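Local coordinates for cellulosomal scaffoldin anchoring protein C (Acetivibrio cellulolyticus, PDB 4UYP), which uses this cohesin domain to bind the dockerin of the adaptor scaffoldin ScaB in a type I complex, a link in attaching cellulosomes to the cell surface, at residues L34-N39 with A73-E78; P42-V47 with E108-T113. One frame throughout, in Å; residues are numbered along the deposited sequence.

In the fold
Both contacts belong to one cohesin domain, an all-beta sandwich without helices, and their centres lie about 17 Å apart. Contact 1 pairs neighbouring strands 33-39 and 72-78 within a sheet; contact 2 joins the start of strand 45-52 to strand 109-122 through side chains. The segments alternate along the chain, in the order 34-39, 42-47, 73-78, 108-113. Strand 109-122 also flanks strand 33-39, and N39 N lies 2.9 Å from T113 O, a probable hydrogen bond that ties the contacts together. The outer side of contact 1 meets the ScaB chain; contact 2, at one end of the sandwich, touches that chain too and is bonded to a second copy of the cohesin.

Contact 1 of 2, residues L34-N39 with A73-E78; sequences LSFRTN and ASMTFE
F36 carries its ring with CG anti to the backbone N (chi1 -179°), and M75 bends at chi2 (132°) and again at chi3, so its methyl CE comes to the edge of that ring, near the ring plane, 3.8 Å from CD2 of F36. The two side chains run side by side on the inner face of a cohesin beta-sandwich, where strands 33-39 and 72-78 pair antiparallel. Six backbone hydrogen bonds join L34 to F77, F36 to M75 and T38 to A73, two for each pair; the shortest include F36 N to M75 O at 2.8 Å. L34 shares the inner face, its CG in the crowded position between backbone N and carbonyl carbon, and crosses F77 obliquely with CG 3.8 Å from CB of F77. F93, from strand 91-100, packs against L34, M75 and F77 there.

The other face carries S35, R37, S74 and T76, and it is turned to the ScaB chain, the dockerin partner. R37 runs extended through chi2 and then bends at chi3 (-62°), which lays its guanidinium near S74. NH2 of R37 donates to the carbonyl of V25 of the ScaB chain, and S74 OG is hydrogen-bonded to the carbonyl of L26 of that chain. Within the cohesin, R37 NE approaches S74 OG to 3.0 Å.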
ATOM      1  N   LEU C  34      -8.222  15.638   1.735  1.00  8.30           N
ATOM      2  CA  LEU C  34      -7.324  14.545   2.169  1.00  8.53           C
ATOM      3  C   LEU C  34      -7.752  13.306   1.447  1.00  8.50           C
ATOM      4  O   LEU C  34      -8.905  13.106   1.025  1.00  8.20           O
ATOM      5  CB  LEU C  34      -7.393  14.341   3.706  1.00  8.26           C
ATOM      6  CG  LEU C  34      -8.682  13.664   4.227  1.00  7.79           C
ATOM      7  CD1 LEU C  34      -8.378  12.151   4.429  1.00  9.22           C
ATOM      8  CD2 LEU C  34      -9.051  14.327   5.579  1.00  9.19           C
ATOM      9  N   SER C  35      -6.769  12.424   1.275  1.00  8.18           N
ATOM     10  CA  SER C  35      -7.082  10.992   0.956  1.00  7.97           C
ATOM     11  C   SER C  35      -6.387  10.132   2.017  1.00  8.72           C
ATOM     12  O   SER C  35      -5.371  10.493   2.562  1.00  9.25           O
ATOM     13  CB  SER C  35      -6.605  10.615  -0.447  1.00  9.54           C
ATOM     14  OG  SER C  35      -5.193  10.687  -0.521  1.00 10.31           O
ATOM     15  N   PHE C  36      -7.057   9.021   2.287  1.00  9.29           N
ATOM     16  CA  PHE C  36      -6.532   8.128   3.305  1.00  9.24           C
ATOM     17  C   PHE C  36      -6.734   6.722   2.799  1.00  8.98           C
ATOM     18  O   PHE C  36      -7.867   6.350   2.449  1.00  9.28           O
ATOM     19  CB  PHE C  36      -7.271   8.307   4.661  1.00 10.32           C
ATOM     20  CG  PHE C  36      -6.745   7.407   5.748  1.00 12.60           C
ATOM     21  CD1 PHE C  36      -5.575   7.748   6.321  1.00 14.96           C
ATOM     22  CD2 PHE C  36      -7.387   6.183   6.077  1.00 17.75           C
ATOM     23  CE1 PHE C  36      -4.943   6.994   7.253  1.00 17.54           C
ATOM     24  CE2 PHE C  36      -6.689   5.357   7.063  1.00 16.45           C
ATOM     25  CZ  PHE C  36      -5.544   5.847   7.583  1.00 16.12           C
ATOM     26  N   ARG C  37      -5.667   5.908   2.633  1.00  8.37           N
ATOM     27  CA  ARG C  37      -5.831   4.520   2.159  1.00  9.17           C
ATOM     28  C   ARG C  37      -5.211   3.576   3.128  1.00  8.73           C
ATOM     29  O   ARG C  37      -4.116   3.832   3.643  1.00  9.27           O
ATOM     30  CB  ARG C  37      -5.090   4.420   0.837  1.00  9.21           C
ATOM     31  CG  ARG C  37      -5.244   2.975   0.325  1.00 12.26           C
ATOM     32  CD  ARG C  37      -4.640   2.717  -1.057  1.00 10.47           C
ATOM     33  NE  ARG C  37      -5.313   3.524  -2.032  1.00 10.41           N
ATOM     34  CZ  ARG C  37      -5.148   3.289  -3.310  1.00 11.14           C
ATOM     35  NH1 ARG C  37      -4.367   2.318  -3.811  1.00 11.28           N
ATOM     36  NH2 ARG C  37      -5.775   4.036  -4.219  1.00 10.68           N
ATOM     37  N   THR C  38      -5.951   2.512   3.423  1.00  9.74           N
ATOM     38  CA  THR C  38      -5.479   1.390   4.301  0.50  9.75           C
ATOM     39  C   THR C  38      -5.325   0.170   3.444  1.00  9.72           C
ATOM     40  O   THR C  38      -6.186  -0.151   2.617  1.00 10.96           O
ATOM     41  CB  THR C  38      -6.536   0.969   5.388  0.50 10.02           C
ATOM     42  OG1 THR C  38      -7.745   0.560   4.787  0.50 10.41           O
ATOM     43  CG2 THR C  38      -6.807   2.191   6.349  0.50 10.16           C
ATOM     44  N   ASN C  39      -4.244  -0.615   3.664  1.00  9.45           N
ATOM     45  CA  ASN C  39      -4.193  -1.975   3.118  1.00  9.23           C
ATOM     46  C   ASN C  39      -4.428  -3.041   4.201  1.00  8.85           C
ATOM     47  O   ASN C  39      -4.260  -2.790   5.374  1.00  9.98           O
ATOM     48  CB  ASN C  39      -2.772  -2.199   2.491  1.00 10.40           C
ATOM     49  CG  ASN C  39      -2.591  -1.322   1.212  1.00  9.46           C
ATOM     50  OD1 ASN C  39      -1.920  -0.254   1.320  1.00 10.50           O
ATOM     51  ND2 ASN C  39      -3.176  -1.701   0.123  1.00  9.29           N
ATOM     52  N   ALA C  73      -8.612  -0.122   1.012  1.00  9.68           N
ATOM     53  CA  ALA C  73      -9.776   0.760   1.243  1.00 10.20           C
ATOM     54  C   ALA C  73      -9.280   2.172   1.220  1.00  9.36           C
ATOM     55  O   ALA C  73      -8.334   2.519   1.904  1.00  9.70           O
ATOM     56  CB  ALA C  73     -10.461   0.460   2.570  1.00 10.54           C
ATOM     57  N   SER C  74     -10.025   3.026   0.511  1.00  9.63           N
ATOM     58  CA  SER C  74      -9.637   4.458   0.304  0.50  7.70           C
ATOM     59  C   SER C  74     -10.799   5.344   0.670  1.00  8.65           C
ATOM     60  O   SER C  74     -11.946   5.017   0.392  1.00  9.26           O
ATOM     61  CB  SER C  74      -9.303   4.793  -1.146  0.50  7.14           C
ATOM     62  OG  SER C  74      -8.233   3.944  -1.624  0.50  6.15           O
ATOM     63  N   MET C  75     -10.465   6.452   1.269  1.00  8.59           N
ATOM     64  CA  MET C  75     -11.446   7.474   1.725  0.50  7.85           C
ATOM     65  C   MET C  75     -10.934   8.839   1.240  1.00  8.87           C
ATOM     66  O   MET C  75      -9.736   9.105   1.412  1.00 10.25           O
ATOM     67  CB  MET C  75     -11.553   7.425   3.283  0.50  7.53           C
ATOM     68  CG  MET C  75     -12.420   6.219   3.755  0.50  7.99           C
ATOM     69  SD  MET C  75     -11.563   5.300   5.081  0.50  7.05           S
ATOM     70  CE  MET C  75     -10.237   4.392   4.219  0.50  7.16           C
ATOM     71  N   THR C  76     -11.833   9.681   0.761  1.00  8.71           N
ATOM     72  CA  THR C  76     -11.433  11.100   0.511  1.00  8.71           C
ATOM     73  C   THR C  76     -12.389  12.037   1.182  1.00  9.98           C
ATOM     74  O   THR C  76     -13.588  11.769   1.343  1.00  9.54           O
ATOM     75  CB  THR C  76     -11.378  11.510  -0.974  1.00  9.62           C
ATOM     76  OG1 THR C  76     -12.642  11.274  -1.642  1.00 10.10           O
ATOM     77  CG2 THR C  76     -10.314  10.634  -1.680  1.00 10.49           C
ATOM     78  N   PHE C  77     -11.831  13.189   1.582  1.00  9.29           N
ATOM     79  CA  PHE C  77     -12.627  14.351   2.040  1.00  8.43           C
ATOM     80  C   PHE C  77     -12.249  15.542   1.198  1.00  9.61           C
ATOM     81  O   PHE C  77     -11.053  15.788   0.922  1.00  9.57           O
ATOM     82  CB  PHE C  77     -12.294  14.671   3.491  1.00  9.27           C
ATOM     83  CG  PHE C  77     -12.958  15.931   4.003  1.00  9.51           C
ATOM     84  CD1 PHE C  77     -14.333  15.974   4.261  1.00 10.03           C
ATOM     85  CD2 PHE C  77     -12.215  17.082   4.174  1.00  9.39           C
ATOM     86  CE1 PHE C  77     -14.955  17.123   4.733  1.00 11.36           C
ATOM     87  CE2 PHE C  77     -12.827  18.255   4.633  1.00 10.08           C
ATOM     88  CZ  PHE C  77     -14.176  18.281   4.907  1.00 10.75           C
ATOM     89  N   GLU C  78     -13.271  16.238   0.676  1.00  9.74           N
ATOM     90  CA  GLU C  78     -13.065  17.495  -0.077  1.00 10.33           C
ATOM     91  C   GLU C  78     -14.022  18.505   0.539  1.00  9.93           C
ATOM     92  O   GLU C  78     -15.265  18.346   0.327  1.00 10.36           O
ATOM     93  CB  GLU C  78     -13.338  17.279  -1.524  1.00 11.67           C
ATOM     94  CG  GLU C  78     -12.437  16.218  -2.243  1.00 11.50           C
ATOM     95  CD  GLU C  78     -13.154  15.591  -3.484  1.00 13.62           C
ATOM     96  OE1 GLU C  78     -14.278  15.019  -3.336  1.00 16.24           O
ATOM     97  OE2 GLU C  78     -12.462  15.763  -4.537  1.00 19.23           O
TER

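Contact 2 of 2, residues P42-V47 with E108-T113; sequences PQKVTV and ELYNIT. With SO4 (sulfate ion), chain S.
K44 NZ is gripped three times: by a long hydrogen bond of 3.3 Å to O3 of the sulfate, by a salt bridge to D41, and by another to E128 of the second subunit. The sulfate, probably from the crystallisation liquor, is held as well by N46 of the ScaB chain. With this cluster of partners the lysine is presumably charged; E108 OE1, of opposite charge, stays 5.4 Å from K44 NZ.

What joins the two segments is apolar. K44 CG is anti to the carbonyl carbon and the chain bends at chi2 (-58°), so the aliphatic part lies across the ring of Y110 at about a right angle to that side chain. K44 CB sits over the ring centre in a CH-pi contact, 3.5 Å from the centroid of Y110 and 11° off the normal, while CD of K44 reaches 3.4 Å from CE1 of Y110. Y110 is fixed at its far end by its hydroxyl, which donates to OE1 of E108 in a short 2.5 Å bond; that oxygen lies in the plane of the ring, though the hydroxyl meets it from above the carboxylate plane. The other oxygen of E108 forms a salt bridge with K130 of the second subunit.

V45 slides past the tyrosine in the opposite direction, its CG1 3.6 Å from CD2 of Y110, and its CG2 leans more loosely towards I112. The contact thus bridges the beta-sandwich at one end: strand 45-52 runs beside strand 91-100, whose F98 packs on V45, while strand 109-122 pairs with strand 133-141, whose V141 touches Y110.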
ATOM      1  N   PRO C  42      -6.257  -9.546   1.846  1.00 12.07           N
ATOM      2  CA  PRO C  42      -7.611  -9.807   1.512  1.00 12.13           C
ATOM      3  C   PRO C  42      -8.115 -11.236   1.689  1.00 11.05           C
ATOM      4  O   PRO C  42      -9.302 -11.479   1.545  1.00 14.21           O
ATOM      5  CB  PRO C  42      -7.701  -9.310   0.019  1.00 14.58           C
ATOM      6  CG  PRO C  42      -6.333  -9.611  -0.430  1.00 13.85           C
ATOM      7  CD  PRO C  42      -5.409  -9.292   0.629  1.00 13.86           C
ATOM      8  N   GLN C  43      -7.149 -12.117   1.995  1.00 14.48           N
ATOM      9  CA  GLN C  43      -7.640 -13.492   2.368  1.00 15.65           C
ATOM     10  C   GLN C  43      -7.761 -13.689   3.821  1.00 13.81           C
ATOM     11  O   GLN C  43      -8.138 -14.736   4.293  1.00 15.90           O
ATOM     12  CB  GLN C  43      -6.930 -14.648   1.726  1.00 18.62           C
ATOM     13  CG  GLN C  43      -7.115 -14.729   0.176  1.00 18.75           C
ATOM     14  CD  GLN C  43      -8.512 -15.039  -0.210  1.00 21.10           C
ATOM     15  OE1 GLN C  43      -9.207 -15.736   0.539  1.00 24.30           O
ATOM     16  NE2 GLN C  43      -8.908 -14.635  -1.352  1.00 32.51           N
ATOM     17  N   LYS C  44      -7.495 -12.581   4.584  1.00 11.74           N
ATOM     18  CA  LYS C  44      -7.740 -12.607   6.026  1.00 11.23           C
ATOM     19  C   LYS C  44      -8.977 -11.829   6.402  1.00 10.32           C
ATOM     20  O   LYS C  44      -9.767 -12.254   7.231  1.00 10.14           O
ATOM     21  CB  LYS C  44      -6.533 -11.990   6.821  1.00 11.38           C
ATOM     22  CG  LYS C  44      -5.178 -12.763   6.533  1.00 13.16           C
ATOM     23  CD  LYS C  44      -5.258 -14.240   6.870  1.00 13.04           C
ATOM     24  CE  LYS C  44      -3.851 -14.896   6.815  1.00 18.37           C
ATOM     25  NZ  LYS C  44      -3.312 -14.752   5.472  1.00 21.91           N
ATOM     26  N   VAL C  45      -9.110 -10.625   5.867  1.00 10.14           N
ATOM     27  CA  VAL C  45     -10.274  -9.782   6.117  1.00 10.35           C
ATOM     28  C   VAL C  45     -10.685  -9.195   4.778  1.00 10.36           C
ATOM     29  O   VAL C  45      -9.896  -9.034   3.843  1.00 10.96           O
ATOM     30  CB  VAL C  45      -9.986  -8.626   7.094  1.00 10.14           C
ATOM     31  CG1 VAL C  45      -9.645  -9.223   8.487  1.00 12.26           C
ATOM     32  CG2 VAL C  45      -8.887  -7.690   6.618  1.00 11.47           C
ATOM     33  N   THR C  46     -11.930  -8.776   4.746  1.00  9.12           N
ATOM     34  CA  THR C  46     -12.468  -8.057   3.588  1.00  9.87           C
ATOM     35  C   THR C  46     -13.357  -6.921   4.153  1.00  9.52           C
ATOM     36  O   THR C  46     -13.892  -6.981   5.287  1.00  9.81           O
ATOM     37  CB  THR C  46     -13.314  -8.896   2.640  1.00 10.87           C
ATOM     38  OG1 THR C  46     -14.304  -9.660   3.384  1.00 13.04           O
ATOM     39  CG2 THR C  46     -12.397  -9.731   1.813  1.00 11.72           C
ATOM     40  N   VAL C  47     -13.552  -5.864   3.381  1.00  9.32           N
ATOM     41  CA  VAL C  47     -14.398  -4.755   3.857  1.00  8.19           C
ATOM     42  C   VAL C  47     -15.883  -5.046   3.616  1.00  8.56           C
ATOM     43  O   VAL C  47     -16.299  -5.338   2.476  1.00 10.14           O
ATOM     44  CB  VAL C  47     -14.039  -3.441   3.140  1.00  8.85           C
ATOM     45  CG1 VAL C  47     -14.949  -2.274   3.584  1.00 10.43           C
ATOM     46  CG2 VAL C  47     -12.580  -3.062   3.412  1.00  8.29           C
ATOM     47  N   GLU C 108      -4.180 -15.293  15.106  1.00 10.44           N
ATOM     48  CA  GLU C 108      -3.706 -14.556  13.921  1.00 10.17           C
ATOM     49  C   GLU C 108      -3.862 -13.071  14.168  1.00  9.16           C
ATOM     50  O   GLU C 108      -4.789 -12.578  14.915  1.00 10.09           O
ATOM     51  CB  GLU C 108      -4.513 -14.969  12.715  1.00 10.89           C
ATOM     52  CG  GLU C 108      -4.275 -16.449  12.357  1.00 12.85           C
ATOM     53  CD  GLU C 108      -5.011 -16.944  11.103  1.00 15.32           C
ATOM     54  OE1 GLU C 108      -5.351 -16.231  10.236  1.00 20.53           O
ATOM     55  OE2 GLU C 108      -4.939 -18.165  10.933  1.00 22.80           O
ATOM     56  N   LEU C 109      -2.938 -12.293  13.607  1.00 10.37           N
ATOM     57  CA  LEU C 109      -2.924 -10.826  13.770  1.00  9.76           C
ATOM     58  C   LEU C 109      -2.917 -10.222  12.389  1.00 10.33           C
ATOM     59  O   LEU C 109      -2.011 -10.575  11.562  1.00 12.41           O
ATOM     60  CB  LEU C 109      -1.665 -10.347  14.525  1.00 11.25           C
ATOM     61  CG  LEU C 109      -1.488 -11.041  15.911  1.00 12.18           C
ATOM     62  CD1 LEU C 109      -0.183 -10.559  16.515  1.00 14.42           C
ATOM     63  CD2 LEU C 109      -2.591 -10.697  16.888  1.00 14.07           C
ATOM     64  N   TYR C 110      -3.852  -9.359  12.106  1.00  9.17           N
ATOM     65  CA  TYR C 110      -3.935  -8.742  10.748  1.00  9.17           C
ATOM     66  C   TYR C 110      -3.581  -7.328  10.879  1.00 10.12           C
ATOM     67  O   TYR C 110      -4.177  -6.515  11.616  1.00 11.30           O
ATOM     68  CB  TYR C 110      -5.326  -8.917  10.165  1.00  9.42           C
ATOM     69  CG  TYR C 110      -5.828 -10.370  10.208  1.00 10.70           C
ATOM     70  CD1 TYR C 110      -4.938 -11.452  10.011  1.00 11.31           C
ATOM     71  CD2 TYR C 110      -7.118 -10.681  10.546  1.00 13.04           C
ATOM     72  CE1 TYR C 110      -5.357 -12.792   9.997  1.00 12.86           C
ATOM     73  CE2 TYR C 110      -7.559 -11.993  10.515  1.00 11.12           C
ATOM     74  CZ  TYR C 110      -6.647 -13.054  10.305  1.00 12.21           C
ATOM     75  OH  TYR C 110      -7.038 -14.370  10.353  1.00 14.39           O
ATOM     76  N   ASN C 111      -2.493  -6.902  10.158  1.00 10.10           N
ATOM     77  CA  ASN C 111      -2.029  -5.492  10.169  1.00 10.53           C
ATOM     78  C   ASN C 111      -2.877  -4.660   9.180  1.00 10.20           C
ATOM     79  O   ASN C 111      -2.994  -5.017   7.974  1.00 10.82           O
ATOM     80  CB  ASN C 111      -0.579  -5.540   9.665  1.00 10.33           C
ATOM     81  CG  ASN C 111       0.299  -6.244  10.682  1.00 12.98           C
ATOM     82  OD1 ASN C 111       0.784  -5.590  11.631  1.00 16.12           O
ATOM     83  ND2 ASN C 111       0.543  -7.510  10.457  1.00 14.05           N
ATOM     84  N   ILE C 112      -3.462  -3.601   9.744  1.00  9.74           N
ATOM     85  CA  ILE C 112      -4.295  -2.678   8.870  1.00  9.39           C
ATOM     86  C   ILE C 112      -3.445  -1.397   8.851  1.00  9.11           C
ATOM     87  O   ILE C 112      -3.236  -0.717   9.824  1.00  9.66           O
ATOM     88  CB  ILE C 112      -5.660  -2.450   9.608  1.00 10.02           C
ATOM     89  CG1 ILE C 112      -6.395  -3.776   9.935  1.00 10.62           C
ATOM     90  CG2 ILE C 112      -6.530  -1.605   8.727  1.00 11.01           C
ATOM     91  CD1 ILE C 112      -6.654  -4.748   8.769  1.00 10.96           C
ATOM     92  N   THR C 113      -2.911  -1.235   7.645  1.00 11.41           N
ATOM     93  CA  THR C 113      -1.767  -0.320   7.453  1.00 11.34           C
ATOM     94  C   THR C 113      -2.064   0.951   6.667  1.00 11.76           C
ATOM     95  O   THR C 113      -2.707   0.843   5.679  1.00 12.59           O
ATOM     96  CB  THR C 113      -0.590  -1.091   6.673  1.00 11.29           C
ATOM     97  OG1 THR C 113      -0.988  -1.635   5.456  1.00 14.94           O
ATOM     98  CG2 THR C 113      -0.096  -2.339   7.567  1.00 14.99           C
TER
HETATM   99  S   SO4 S1150      -5.283 -17.944   3.813  1.00 38.22           S
HETATM  100  O1  SO4 S1150      -4.778 -18.310   5.220  1.00 39.72           O
HETATM  101  O2  SO4 S1150      -4.467 -18.841   2.882  1.00 51.55           O
HETATM  102  O3  SO4 S1150      -5.163 -16.468   3.423  1.00 31.51           O
HETATM  103  O4  SO4 S1150      -6.766 -18.199   3.754  1.00 41.46           O